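Esterase (Capnocytophaga ochracea, PDB 4W9R) is of unknown function but carries an alpha/beta-hydrolase domain related to esterases, joined to a helical C-terminal region. Local coordinates at residues T253-Y258 against M282-A287; P315-A320 against D351-R356; K334-A339 against T358-T363. All blocks are in the same frame, centred on the assembly; numbering follows the deposited sequence.

Contact 1: residues T253-Y258 against M282-A287; sequences TGIYEY and MATYTA
Ile255, in the first turn of helix 255-270, carries its branched side chain against helix 278-290. It meets the groove between Thr284 and Ala287, which lie one turn apart. The two branches of Ile255 divide the work. CG2 lies 3.9 Å from Ala287 CB and 4.0 Å from Thr284 CG2. CD1, at the end of the other branch, comes against Ala287, 4.0 Å from its CB and also near its carbonyl. That carbonyl oxygen is hydrogen-bonded by Ser290 OG and Ser291 OG.

In Thr284 a chi1 of -53° sets OG1 beside the backbone N and puts CG2 anti to it, facing Ile255. Its OG1 is hydrogen-bonded to Asp280 O in the preceding turn. The same methyl approaches the residue after Ile255, with Thr284 CG2 4.2 Å from Tyr256 CA. This is an apolar contact of methyl groups, and all four residues are buried. With an alanine at Ile255 both branches are gone, which is likely to open a gap beside Thr284 CG2 and Ala287 CB.

The surroundings are mainly helical, with Ser291 of the following loop against Ile255. Met248 of helix 241-248 touches Thr284. Helix 294-306 lies beside Tyr256, whose backbone N is hydrogen-bonded to Ser296 OG. Tyr285 points away from this contact, and its ring stacks with Phe318 of helix 314-325.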
ATOM      1  N   THR B 253     -28.081  -1.906 -29.869  1.00 42.90           N
ATOM      2  CA  THR B 253     -29.115  -1.229 -29.093  1.00 47.45           C
ATOM      3  C   THR B 253     -28.863  -1.403 -27.598  1.00 49.42           C
ATOM      4  O   THR B 253     -27.900  -2.058 -27.197  1.00 56.38           O
ATOM      5  CB  THR B 253     -30.526  -1.758 -29.429  1.00 51.19           C
ATOM      6  OG1 THR B 253     -30.573  -3.175 -29.216  1.00 53.96           O
ATOM      7  CG2 THR B 253     -30.887  -1.456 -30.878  1.00 41.77           C
ATOM      8  N   GLY B 254     -29.736  -0.820 -26.780  1.00 47.40           N
ATOM      9  CA  GLY B 254     -29.632  -0.929 -25.334  1.00 41.56           C
ATOM     10  C   GLY B 254     -28.372  -0.306 -24.763  1.00 51.06           C
ATOM     11  O   GLY B 254     -27.835  -0.776 -23.758  1.00 55.25           O
ATOM     12  N   ILE B 255     -27.901   0.762 -25.399  1.00 51.75           N
ATOM     13  CA  ILE B 255     -26.667   1.420 -24.987  1.00 40.16           C
ATOM     14  C   ILE B 255     -26.868   2.252 -23.723  1.00 39.59           C
ATOM     15  O   ILE B 255     -26.017   2.250 -22.832  1.00 51.61           O
ATOM     16  CB  ILE B 255     -26.114   2.308 -26.115  1.00 35.40           C
ATOM     17  CG1 ILE B 255     -25.710   1.437 -27.305  1.00 35.84           C
ATOM     18  CG2 ILE B 255     -24.931   3.130 -25.631  1.00 22.14           C
ATOM     19  CD1 ILE B 255     -24.940   2.173 -28.361  1.00 40.74           C
ATOM     20  N   TYR B 256     -27.992   2.957 -23.643  1.00 37.99           N
ATOM     21  CA  TYR B 256     -28.326   3.702 -22.435  1.00 37.26           C
ATOM     22  C   TYR B 256     -28.423   2.766 -21.236  1.00 44.57           C
ATOM     23  O   TYR B 256     -28.031   3.122 -20.124  1.00 45.82           O
ATOM     24  CB  TYR B 256     -29.640   4.466 -22.602  1.00 33.45           C
ATOM     25  CG  TYR B 256     -30.281   4.841 -21.283  1.00 39.95           C
ATOM     26  CD1 TYR B 256     -29.798   5.905 -20.534  1.00 35.78           C
ATOM     27  CD2 TYR B 256     -31.360   4.125 -20.782  1.00 43.06           C
ATOM     28  CE1 TYR B 256     -30.372   6.248 -19.326  1.00 42.40           C
ATOM     29  CE2 TYR B 256     -31.943   4.460 -19.575  1.00 40.22           C
ATOM     30  CZ  TYR B 256     -31.445   5.523 -18.851  1.00 47.02           C
ATOM     31  OH  TYR B 256     -32.022   5.863 -17.647  1.00 46.25           O
ATOM     32  N   GLU B 257     -28.949   1.568 -21.475  1.00 46.63           N
ATOM     33  CA  GLU B 257     -29.119   0.575 -20.422  1.00 52.20           C
ATOM     34  C   GLU B 257     -27.785   0.172 -19.801  1.00 42.65           C
ATOM     35  O   GLU B 257     -27.721  -0.148 -18.616  1.00 41.22           O
ATOM     36  CB  GLU B 257     -29.839  -0.664 -20.963  1.00 58.07           C
ATOM     37  CG  GLU B 257     -31.358  -0.541 -21.010  1.00 64.63           C
ATOM     38  CD  GLU B 257     -31.843   0.495 -22.010  1.00 68.10           C
ATOM     39  OE1 GLU B 257     -31.097   0.806 -22.963  1.00 75.66           O
ATOM     40  OE2 GLU B 257     -32.974   0.997 -21.842  1.00 61.89           O
ATOM     41  N   TYR B 258     -26.723   0.193 -20.601  1.00 33.13           N
ATOM     42  CA  TYR B 258     -25.391  -0.126 -20.099  1.00 35.48           C
ATOM     43  C   TYR B 258     -24.963   0.885 -19.040  1.00 41.46           C
ATOM     44  O   TYR B 258     -24.483   0.512 -17.969  1.00 41.95           O
ATOM     45  CB  TYR B 258     -24.370  -0.158 -21.239  1.00 32.91           C
ATOM     46  CG  TYR B 258     -22.998  -0.636 -20.816  1.00 40.69           C
ATOM     47  CD1 TYR B 258     -22.687  -1.990 -20.804  1.00 41.93           C
ATOM     48  CD2 TYR B 258     -22.014   0.265 -20.426  1.00 42.13           C
ATOM     49  CE1 TYR B 258     -21.437  -2.434 -20.417  1.00 38.29           C
ATOM     50  CE2 TYR B 258     -20.759  -0.170 -20.035  1.00 44.86           C
ATOM     51  CZ  TYR B 258     -20.477  -1.521 -20.034  1.00 50.25           C
ATOM     52  OH  TYR B 258     -19.232  -1.963 -19.649  1.00 55.48           O
HETATM   53  N   MSE B 282     -20.467  11.024 -21.855  1.00 35.01           N
HETATM   54  CA  MSE B 282     -19.980  11.218 -23.217  1.00 33.88           C
HETATM   55  C   MSE B 282     -19.651   9.895 -23.899  1.00 38.77           C
HETATM   56  O   MSE B 282     -19.819   9.758 -25.110  1.00 44.27           O
HETATM   57  CB  MSE B 282     -18.753  12.129 -23.219  1.00 33.22           C
HETATM   58  CG  MSE B 282     -19.074  13.575 -22.885  1.00 49.31           C
HETATM   59 SE   MSE B 282     -20.510  14.272 -24.007  1.00 75.01          SE
HETATM   60  CE  MSE B 282     -20.671  16.053 -23.232  1.00 92.05           C
ATOM     61  N   ALA B 283     -19.185   8.925 -23.120  1.00 35.04           N
ATOM     62  CA  ALA B 283     -18.904   7.597 -23.650  1.00 35.58           C
ATOM     63  C   ALA B 283     -20.193   6.949 -24.134  1.00 42.96           C
ATOM     64  O   ALA B 283     -20.220   6.287 -25.170  1.00 50.53           O
ATOM     65  CB  ALA B 283     -18.232   6.732 -22.599  1.00 34.52           C
ATOM     66  N   THR B 284     -21.264   7.155 -23.376  1.00 32.76           N
ATOM     67  CA  THR B 284     -22.571   6.624 -23.732  1.00 35.08           C
ATOM     68  C   THR B 284     -23.101   7.320 -24.979  1.00 43.72           C
ATOM     69  O   THR B 284     -23.638   6.679 -25.883  1.00 47.81           O
ATOM     70  CB  THR B 284     -23.578   6.790 -22.579  1.00 38.51           C
ATOM     71  OG1 THR B 284     -23.030   6.234 -21.377  1.00 38.08           O
ATOM     72  CG2 THR B 284     -24.890   6.093 -22.908  1.00 32.10           C
ATOM     73  N   TYR B 285     -22.929   8.638 -25.023  1.00 38.92           N
ATOM     74  CA  TYR B 285     -23.401   9.456 -26.135  1.00 33.36           C
ATOM     75  C   TYR B 285     -22.678   9.117 -27.437  1.00 41.46           C
ATOM     76  O   TYR B 285     -23.301   9.029 -28.496  1.00 52.80           O
ATOM     77  CB  TYR B 285     -23.228  10.939 -25.800  1.00 31.64           C
ATOM     78  CG  TYR B 285     -23.562  11.892 -26.926  1.00 29.33           C
ATOM     79  CD1 TYR B 285     -24.881  12.139 -27.286  1.00 34.59           C
ATOM     80  CD2 TYR B 285     -22.560  12.560 -27.615  1.00 21.55           C
ATOM     81  CE1 TYR B 285     -25.190  13.017 -28.308  1.00 32.76           C
ATOM     82  CE2 TYR B 285     -22.859  13.440 -28.639  1.00 30.96           C
ATOM     83  CZ  TYR B 285     -24.175  13.665 -28.980  1.00 34.87           C
ATOM     84  OH  TYR B 285     -24.475  14.540 -29.999  1.00 41.03           O
ATOM     85  N   THR B 286     -21.366   8.927 -27.351  1.00 38.36           N
ATOM     86  CA  THR B 286     -20.557   8.600 -28.520  1.00 35.62           C
ATOM     87  C   THR B 286     -20.941   7.234 -29.086  1.00 38.83           C
ATOM     88  O   THR B 286     -21.024   7.056 -30.302  1.00 40.00           O
ATOM     89  CB  THR B 286     -19.051   8.612 -28.183  1.00 33.29           C
ATOM     90  OG1 THR B 286     -18.687   9.899 -27.669  1.00 42.44           O
ATOM     91  CG2 THR B 286     -18.219   8.318 -29.420  1.00 31.06           C
ATOM     92  N   ALA B 287     -21.179   6.276 -28.195  1.00 32.34           N
ATOM     93  CA  ALA B 287     -21.578   4.932 -28.598  1.00 32.52           C
ATOM     94  C   ALA B 287     -22.961   4.951 -29.236  1.00 45.07           C
ATOM     95  O   ALA B 287     -23.234   4.208 -30.180  1.00 48.65           O
ATOM     96  CB  ALA B 287     -21.557   3.992 -27.404  1.00 41.86           C
TER

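Contact 2: residues P315-A320 against D351-R356. With ACT (acetate ion), chain I.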
ATOM      1  N   PRO B 315     -29.113  18.308 -21.314  1.00 39.98           N
ATOM      2  CA  PRO B 315     -30.313  17.468 -21.456  1.00 35.47           C
ATOM      3  C   PRO B 315     -31.194  17.836 -22.648  1.00 39.81           C
ATOM      4  O   PRO B 315     -31.652  16.947 -23.366  1.00 48.69           O
ATOM      5  CB  PRO B 315     -31.066  17.713 -20.145  1.00 37.39           C
ATOM      6  CG  PRO B 315     -30.010  18.069 -19.176  1.00 47.81           C
ATOM      7  CD  PRO B 315     -29.021  18.879 -19.957  1.00 45.61           C
ATOM      8  N   ASN B 316     -31.421  19.127 -22.857  1.00 33.39           N
ATOM      9  CA  ASN B 316     -32.260  19.566 -23.965  1.00 34.76           C
ATOM     10  C   ASN B 316     -31.529  19.502 -25.301  1.00 44.55           C
ATOM     11  O   ASN B 316     -32.160  19.424 -26.353  1.00 50.59           O
ATOM     12  CB  ASN B 316     -32.778  20.982 -23.713  1.00 34.85           C
ATOM     13  CG  ASN B 316     -33.901  21.015 -22.698  1.00 40.43           C
ATOM     14  OD1 ASN B 316     -34.726  20.101 -22.639  1.00 35.51           O
ATOM     15  ND2 ASN B 316     -33.939  22.067 -21.888  1.00 42.69           N
ATOM     16  N   PHE B 317     -30.202  19.530 -25.262  1.00 34.08           N
ATOM     17  CA  PHE B 317     -29.418  19.357 -26.479  1.00 27.23           C
ATOM     18  C   PHE B 317     -29.549  17.924 -26.984  1.00 36.60           C
ATOM     19  O   PHE B 317     -29.724  17.693 -28.178  1.00 39.41           O
ATOM     20  CB  PHE B 317     -27.948  19.701 -26.242  1.00 29.34           C
ATOM     21  CG  PHE B 317     -27.093  19.580 -27.474  1.00 36.56           C
ATOM     22  CD1 PHE B 317     -26.952  20.647 -28.343  1.00 28.86           C
ATOM     23  CD2 PHE B 317     -26.429  18.397 -27.761  1.00 42.72           C
ATOM     24  CE1 PHE B 317     -26.165  20.539 -29.476  1.00 36.63           C
ATOM     25  CE2 PHE B 317     -25.640  18.282 -28.891  1.00 33.64           C
ATOM     26  CZ  PHE B 317     -25.508  19.354 -29.749  1.00 32.32           C
ATOM     27  N   PHE B 318     -29.455  16.967 -26.065  1.00 37.31           N
ATOM     28  CA  PHE B 318     -29.625  15.559 -26.401  1.00 38.09           C
ATOM     29  C   PHE B 318     -31.032  15.295 -26.922  1.00 39.10           C
ATOM     30  O   PHE B 318     -31.218  14.578 -27.905  1.00 42.67           O
ATOM     31  CB  PHE B 318     -29.346  14.668 -25.186  1.00 34.16           C
ATOM     32  CG  PHE B 318     -27.890  14.543 -24.840  1.00 30.61           C
ATOM     33  CD1 PHE B 318     -26.912  14.974 -25.720  1.00 34.66           C
ATOM     34  CD2 PHE B 318     -27.499  13.983 -23.634  1.00 36.16           C
ATOM     35  CE1 PHE B 318     -25.571  14.857 -25.401  1.00 38.20           C
ATOM     36  CE2 PHE B 318     -26.160  13.860 -23.310  1.00 36.16           C
ATOM     37  CZ  PHE B 318     -25.196  14.298 -24.195  1.00 33.91           C
ATOM     38  N   LEU B 319     -32.017  15.886 -26.256  1.00 38.57           N
ATOM     39  CA  LEU B 319     -33.415  15.701 -26.626  1.00 35.32           C
ATOM     40  C   LEU B 319     -33.718  16.331 -27.984  1.00 37.44           C
ATOM     41  O   LEU B 319     -34.447  15.755 -28.791  1.00 44.69           O
ATOM     42  CB  LEU B 319     -34.331  16.290 -25.552  1.00 38.39           C
ATOM     43  CG  LEU B 319     -35.828  16.013 -25.689  1.00 38.20           C
ATOM     44  CD1 LEU B 319     -36.111  14.518 -25.641  1.00 25.55           C
ATOM     45  CD2 LEU B 319     -36.602  16.745 -24.606  1.00 27.76           C
ATOM     46  N   ALA B 320     -33.155  17.510 -28.229  1.00 40.10           N
ATOM     47  CA  ALA B 320     -33.352  18.200 -29.500  1.00 40.39           C
ATOM     48  C   ALA B 320     -32.767  17.394 -30.655  1.00 43.47           C
ATOM     49  O   ALA B 320     -33.364  17.311 -31.729  1.00 49.59           O
ATOM     50  CB  ALA B 320     -32.733  19.587 -29.457  1.00 34.96           C
ATOM     51  N   ASP B 351     -23.090  28.776 -29.477  1.00 57.03           N
ATOM     52  CA  ASP B 351     -22.767  28.880 -30.895  1.00 63.29           C
ATOM     53  C   ASP B 351     -23.209  27.635 -31.658  1.00 59.39           C
ATOM     54  O   ASP B 351     -23.787  27.735 -32.740  1.00 63.33           O
ATOM     55  CB  ASP B 351     -21.268  29.111 -31.094  1.00 67.93           C
ATOM     56  CG  ASP B 351     -20.794  30.425 -30.506  1.00 76.19           C
ATOM     57  OD1 ASP B 351     -21.646  31.270 -30.159  1.00 91.64           O
ATOM     58  OD2 ASP B 351     -19.563  30.618 -30.401  1.00 63.84           O
ATOM     59  N   LEU B 352     -22.929  26.465 -31.090  1.00 48.18           N
ATOM     60  CA  LEU B 352     -23.302  25.203 -31.722  1.00 36.38           C
ATOM     61  C   LEU B 352     -24.816  25.056 -31.807  1.00 42.24           C
ATOM     62  O   LEU B 352     -25.349  24.636 -32.835  1.00 48.61           O
ATOM     63  CB  LEU B 352     -22.702  24.021 -30.961  1.00 30.73           C
ATOM     64  CG  LEU B 352     -23.112  22.627 -31.440  1.00 30.51           C
ATOM     65  CD1 LEU B 352     -22.781  22.436 -32.912  1.00 26.10           C
ATOM     66  CD2 LEU B 352     -22.442  21.555 -30.597  1.00 25.95           C
ATOM     67  N   ILE B 353     -25.501  25.403 -30.722  1.00 35.28           N
ATOM     68  CA  ILE B 353     -26.957  25.349 -30.681  1.00 35.49           C
ATOM     69  C   ILE B 353     -27.559  26.279 -31.730  1.00 45.44           C
ATOM     70  O   ILE B 353     -28.537  25.934 -32.393  1.00 48.65           O
ATOM     71  CB  ILE B 353     -27.492  25.722 -29.284  1.00 38.19           C
ATOM     72  CG1 ILE B 353     -27.036  24.692 -28.249  1.00 41.80           C
ATOM     73  CG2 ILE B 353     -29.010  25.816 -29.294  1.00 43.97           C
ATOM     74  CD1 ILE B 353     -27.425  25.036 -26.831  1.00 43.43           C
ATOM     75  N   ASN B 354     -26.953  27.451 -31.890  1.00 52.94           N
ATOM     76  CA  ASN B 354     -27.423  28.429 -32.862  1.00 53.53           C
ATOM     77  C   ASN B 354     -27.330  27.918 -34.295  1.00 49.03           C
ATOM     78  O   ASN B 354     -28.215  28.179 -35.110  1.00 52.46           O
ATOM     79  CB  ASN B 354     -26.637  29.733 -32.727  1.00 57.30           C
ATOM     80  CG  ASN B 354     -27.522  30.909 -32.376  1.00 63.88           C
ATOM     81  OD1 ASN B 354     -27.717  31.224 -31.203  1.00 64.94           O
ATOM     82  ND2 ASN B 354     -28.070  31.563 -33.395  1.00 70.20           N
ATOM     83  N   GLU B 355     -26.256  27.193 -34.597  1.00 44.95           N
ATOM     84  CA  GLU B 355     -26.075  26.611 -35.923  1.00 47.91           C
ATOM     85  C   GLU B 355     -27.188  25.609 -36.215  1.00 52.93           C
ATOM     86  O   GLU B 355     -27.688  25.530 -37.339  1.00 59.35           O
ATOM     87  CB  GLU B 355     -24.708  25.933 -36.037  1.00 43.03           C
ATOM     88  CG  GLU B 355     -24.378  25.425 -37.436  1.00 55.03           C
ATOM     89  CD  GLU B 355     -23.103  24.601 -37.477  1.00 76.77           C
ATOM     90  OE1 GLU B 355     -22.129  25.039 -38.126  1.00 78.95           O
ATOM     91  OE2 GLU B 355     -23.076  23.512 -36.865  1.00 84.89           O
ATOM     92  N   ARG B 356     -27.574  24.852 -35.194  1.00 45.56           N
ATOM     93  CA  ARG B 356     -28.655  23.884 -35.313  1.00 40.75           C
ATOM     94  C   ARG B 356     -29.990  24.592 -35.515  1.00 42.07           C
ATOM     95  O   ARG B 356     -30.818  24.160 -36.315  1.00 53.02           O
ATOM     96  CB  ARG B 356     -28.714  22.987 -34.075  1.00 34.58           C
ATOM     97  CG  ARG B 356     -27.417  22.249 -33.776  1.00 35.02           C
ATOM     98  CD  ARG B 356     -27.107  21.209 -34.838  1.00 28.44           C
ATOM     99  NE  ARG B 356     -25.823  20.551 -34.609  1.00 35.54           N
ATOM    100  CZ  ARG B 356     -25.656  19.486 -33.831  1.00 37.32           C
ATOM    101  NH1 ARG B 356     -24.452  18.953 -33.682  1.00 33.95           N
ATOM    102  NH2 ARG B 356     -26.693  18.954 -33.198  1.00 42.36           N
TER
HETATM  103  C   ACT I 502     -22.164  16.314 -32.498  1.00 61.46           C
HETATM  104  O   ACT I 502     -23.226  16.899 -32.196  1.00 60.22           O
HETATM  105  OXT ACT I 502     -22.200  15.065 -32.472  1.00 67.25           O
HETATM  106  CH3 ACT I 502     -20.918  17.064 -32.868  1.00 43.06           C
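Phe317 meets Leu352, Ile353 and Arg356 within a helical array that is probably tetratricopeptide-repeat-like, between two helices that run roughly the same way. The axes of the segments 315-320 and 351-356 are 12.1 Å apart and cross at 26°. At this spacing a large side chain bridges the gap. Phe317 does so, with CG anti to the backbone N.

Three side chains of the second helix meet one side of the ring, from CD1 through CE1 to CZ. Ile353 comes to its edge, near the ring plane, with CG1 4.0 Å from Phe317 CD1. Leu352 crosses it at about a right angle and touches with one methyl: CD2 is 3.9 Å from Phe317 CZ. Arg356 NH2 approaches the same Phe317 CZ to 3.7 Å. The guanidinium is turned 43° from the ring plane, with Phe317 CE1 over one of its faces.

The arginine chain is bent about its CB-CG bond, which brings its head back toward the ring. NH1 donates to an acetate oxygen, Arg356 NH1 to ACT O 2.8 Å, with an N-H...O angle of 151°. The acetate probably comes from the crystallisation liquor. It also makes a weak hydrogen bond with Tyr285 OH. Arg356 NH2 forms a salt bridge with Glu321 OE2 and a hydrogen bond with Tyr336 OH, so the guanidinium is held by several polar partners beside an apolar ring.

Helix 329-339 packs against helix 314-325, with Thr335 touching Asn316 and Ala320. Helix 278-290 reaches Phe317 through Tyr285, and Phe318 packs on helix 294-306.

Contact 3: residues K334-A339 against T358-T363; sequences KTYQKA and THLQAT
The Tyr336 ring and Leu360 cross at about a right angle, and one methyl does the touching. Leu360 CD1 comes obliquely to the CD2-CE2 side of the ring, 3.7 Å from Tyr336 CD2 and 3.9 Å from Tyr336 CE2. The leucine is extended through chi2 (175°), which carries CD1 straight out from its CA toward the ring. Elsewhere the ring is packed by Ala320 and Glu321 of helix 314-325, and by Ile353 and Ile357 of helix 350-362. Its hydroxyl is hydrogen-bonded to Glu324 OE1.

The other flat groups are two amides. Gln337 and Gln361 both reach across with chains extended beyond CG. Their amide planes are 77° apart, nearly perpendicular, and the nearest atoms are Gln337 NE2 and Gln361 NE2 at 3.7 Å. Amide nitrogen and oxygen are hard to distinguish at 2.7 Å resolution, so which atoms of the two amides meet is uncertain.

Leu360 also packs on Asp329, Ala332 and Leu333 of helix 329-339. The contact therefore joins this helix to the last turns of helix 350-362. Its chemistry is divided: a buried tyrosine-leucine contact, and beside it a pair of glutamines at the surface. Tyr336 and Leu360 account for the larger share of the buried surface, 65 of 109 Å², with the amides at its more exposed border.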
ATOM      1  N   LYS B 334     -37.953  23.932 -30.977  1.00 48.32           N
ATOM      2  CA  LYS B 334     -38.417  24.412 -29.682  1.00 51.79           C
ATOM      3  C   LYS B 334     -37.463  23.982 -28.570  1.00 50.98           C
ATOM      4  O   LYS B 334     -37.212  24.733 -27.628  1.00 52.94           O
ATOM      5  CB  LYS B 334     -39.832  23.895 -29.400  1.00 56.93           C
ATOM      6  CG  LYS B 334     -40.425  24.358 -28.079  1.00 75.35           C
ATOM      7  CD  LYS B 334     -41.772  23.695 -27.820  1.00 88.60           C
ATOM      8  CE  LYS B 334     -42.358  24.115 -26.481  1.00 96.82           C
ATOM      9  NZ  LYS B 334     -42.669  25.572 -26.435  1.00101.57           N
ATOM     10  N   THR B 335     -36.924  22.773 -28.697  1.00 45.80           N
ATOM     11  CA  THR B 335     -36.053  22.206 -27.675  1.00 44.15           C
ATOM     12  C   THR B 335     -34.645  22.801 -27.730  1.00 43.88           C
ATOM     13  O   THR B 335     -34.017  23.019 -26.694  1.00 43.71           O
ATOM     14  CB  THR B 335     -35.965  20.675 -27.809  1.00 42.74           C
ATOM     15  OG1 THR B 335     -37.281  20.136 -27.978  1.00 37.86           O
ATOM     16  CG2 THR B 335     -35.328  20.065 -26.571  1.00 39.39           C
ATOM     17  N   TYR B 336     -34.152  23.060 -28.938  1.00 40.28           N
ATOM     18  CA  TYR B 336     -32.862  23.723 -29.099  1.00 39.86           C
ATOM     19  C   TYR B 336     -32.890  25.113 -28.473  1.00 49.55           C
ATOM     20  O   TYR B 336     -31.950  25.516 -27.788  1.00 52.40           O
ATOM     21  CB  TYR B 336     -32.479  23.826 -30.576  1.00 41.23           C
ATOM     22  CG  TYR B 336     -31.729  22.628 -31.116  1.00 44.03           C
ATOM     23  CD1 TYR B 336     -30.521  22.232 -30.559  1.00 45.46           C
ATOM     24  CD2 TYR B 336     -32.216  21.911 -32.201  1.00 43.31           C
ATOM     25  CE1 TYR B 336     -29.828  21.145 -31.055  1.00 40.91           C
ATOM     26  CE2 TYR B 336     -31.530  20.823 -32.705  1.00 43.90           C
ATOM     27  CZ  TYR B 336     -30.336  20.444 -32.128  1.00 43.56           C
ATOM     28  OH  TYR B 336     -29.648  19.361 -32.624  1.00 44.02           O
ATOM     29  N   GLN B 337     -33.977  25.840 -28.711  1.00 55.50           N
ATOM     30  CA  GLN B 337     -34.149  27.178 -28.156  1.00 61.14           C
ATOM     31  C   GLN B 337     -34.225  27.133 -26.634  1.00 61.65           C
ATOM     32  O   GLN B 337     -33.867  28.094 -25.953  1.00 69.35           O
ATOM     33  CB  GLN B 337     -35.405  27.838 -28.728  1.00 60.25           C
ATOM     34  CG  GLN B 337     -35.320  28.154 -30.214  1.00 63.46           C
ATOM     35  CD  GLN B 337     -36.662  28.549 -30.805  1.00 64.36           C
ATOM     36  OE1 GLN B 337     -37.705  28.371 -30.177  1.00 61.21           O
ATOM     37  NE2 GLN B 337     -36.639  29.087 -32.018  1.00 68.51           N
ATOM     38  N   LYS B 338     -34.690  26.006 -26.108  1.00 54.88           N
ATOM     39  CA  LYS B 338     -34.788  25.816 -24.669  1.00 49.62           C
ATOM     40  C   LYS B 338     -33.409  25.531 -24.080  1.00 58.32           C
ATOM     41  O   LYS B 338     -33.107  25.926 -22.955  1.00 65.67           O
ATOM     42  CB  LYS B 338     -35.756  24.674 -24.349  1.00 42.06           C
ATOM     43  CG  LYS B 338     -36.531  24.851 -23.056  1.00 62.26           C
ATOM     44  CD  LYS B 338     -37.652  23.829 -22.948  1.00 78.61           C
ATOM     45  CE  LYS B 338     -38.536  24.100 -21.741  1.00 85.53           C
ATOM     46  NZ  LYS B 338     -39.670  23.137 -21.656  1.00 83.00           N
ATOM     47  N   ALA B 339     -32.574  24.847 -24.857  1.00 52.65           N
ATOM     48  CA  ALA B 339     -31.225  24.504 -24.423  1.00 47.76           C
ATOM     49  C   ALA B 339     -30.319  25.728 -24.426  1.00 47.96           C
ATOM     50  O   ALA B 339     -29.388  25.827 -23.629  1.00 44.40           O
ATOM     51  CB  ALA B 339     -30.645  23.416 -25.310  1.00 48.83           C
ATOM     52  N   THR B 358     -30.382  27.671 -36.730  1.00 64.27           N
ATOM     53  CA  THR B 358     -30.324  28.327 -38.030  1.00 63.27           C
ATOM     54  C   THR B 358     -30.664  27.350 -39.151  1.00 63.31           C
ATOM     55  O   THR B 358     -31.385  27.691 -40.088  1.00 75.48           O
ATOM     56  CB  THR B 358     -28.931  28.941 -38.290  1.00 60.14           C
ATOM     57  OG1 THR B 358     -28.610  29.865 -37.243  1.00 58.43           O
ATOM     58  CG2 THR B 358     -28.904  29.669 -39.626  1.00 52.80           C
ATOM     59  N   HIS B 359     -30.150  26.129 -39.040  1.00 60.01           N
ATOM     60  CA  HIS B 359     -30.387  25.104 -40.050  1.00 62.74           C
ATOM     61  C   HIS B 359     -31.848  24.662 -40.074  1.00 67.83           C
ATOM     62  O   HIS B 359     -32.383  24.318 -41.129  1.00 75.90           O
ATOM     63  CB  HIS B 359     -29.479  23.896 -39.806  1.00 61.16           C
ATOM     64  CG  HIS B 359     -29.605  22.827 -40.845  1.00 70.07           C
ATOM     65  ND1 HIS B 359     -30.547  21.824 -40.770  1.00 74.24           N
ATOM     66  CD2 HIS B 359     -28.907  22.603 -41.983  1.00 75.55           C
ATOM     67  CE1 HIS B 359     -30.423  21.028 -41.818  1.00 72.40           C
ATOM     68  NE2 HIS B 359     -29.435  21.479 -42.570  1.00 77.90           N
ATOM     69  N   LEU B 360     -32.490  24.675 -38.911  1.00 63.63           N
ATOM     70  CA  LEU B 360     -33.888  24.269 -38.802  1.00 58.08           C
ATOM     71  C   LEU B 360     -34.838  25.360 -39.289  1.00 59.84           C
ATOM     72  O   LEU B 360     -35.913  25.068 -39.813  1.00 60.32           O
ATOM     73  CB  LEU B 360     -34.224  23.890 -37.358  1.00 52.07           C
ATOM     74  CG  LEU B 360     -33.663  22.559 -36.854  1.00 52.26           C
ATOM     75  CD1 LEU B 360     -33.968  22.373 -35.377  1.00 57.22           C
ATOM     76  CD2 LEU B 360     -34.224  21.402 -37.666  1.00 47.78           C
ATOM     77  N   GLN B 361     -34.438  26.616 -39.117  1.00 63.56           N
ATOM     78  CA  GLN B 361     -35.265  27.742 -39.537  1.00 64.06           C
ATOM     79  C   GLN B 361     -35.059  28.059 -41.016  1.00 72.75           C
ATOM     80  O   GLN B 361     -35.810  28.839 -41.603  1.00 65.76           O
ATOM     81  CB  GLN B 361     -34.968  28.976 -38.682  1.00 42.80           C
ATOM     82  CG  GLN B 361     -35.562  28.904 -37.283  1.00 49.55           C
ATOM     83  CD  GLN B 361     -35.222  30.116 -36.438  1.00 57.20           C
ATOM     84  OE1 GLN B 361     -34.213  30.784 -36.667  1.00 58.12           O
ATOM     85  NE2 GLN B 361     -36.067  30.406 -35.456  1.00 56.55           N
ATOM     86  N   ALA B 362     -34.038  27.450 -41.610  1.00 76.42           N
ATOM     87  CA  ALA B 362     -33.778  27.610 -43.035  1.00 78.31           C
ATOM     88  C   ALA B 362     -34.738  26.750 -43.849  1.00 99.36           C
ATOM     89  O   ALA B 362     -35.114  27.105 -44.967  1.00101.38           O
ATOM     90  CB  ALA B 362     -32.335  27.253 -43.356  1.00 61.82           C
ATOM     91  N   THR B 363     -35.133  25.617 -43.277  1.00111.79           N
ATOM     92  CA  THR B 363     -36.031  24.684 -43.948  1.00109.61           C
ATOM     93  C   THR B 363     -37.458  24.802 -43.420  1.00 95.28           C
ATOM     94  O   THR B 363     -37.803  25.771 -42.743  1.00 82.16           O
ATOM     95  CB  THR B 363     -35.552  23.227 -43.783  1.00109.12           C
ATOM     96  OG1 THR B 363     -35.612  22.854 -42.400  1.00107.20           O
ATOM     97  CG2 THR B 363     -34.124  23.075 -44.284  1.00105.08           C
TER

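All three contacts lie in the helical C-terminal region, on the same side of the chain's centre and apart from the strands of the sheet. Contact 1 closes before the others open. Contacts 2 and 3 alternate along the chain and share helix 350-362, and their centres are 8 Å apart. The centre of contact 1 is 19 Å from that of contact 2 and 25 Å from that of contact 3. Contact 1 reaches contact 2 through helix 278-290 against helix 314-325, but contacts 1 and 3 do not touch, with nearest atoms about 8 Å apart. The contacts thus form a continuous run of helix packing, consistent with an extended helical array following the hydrolase part.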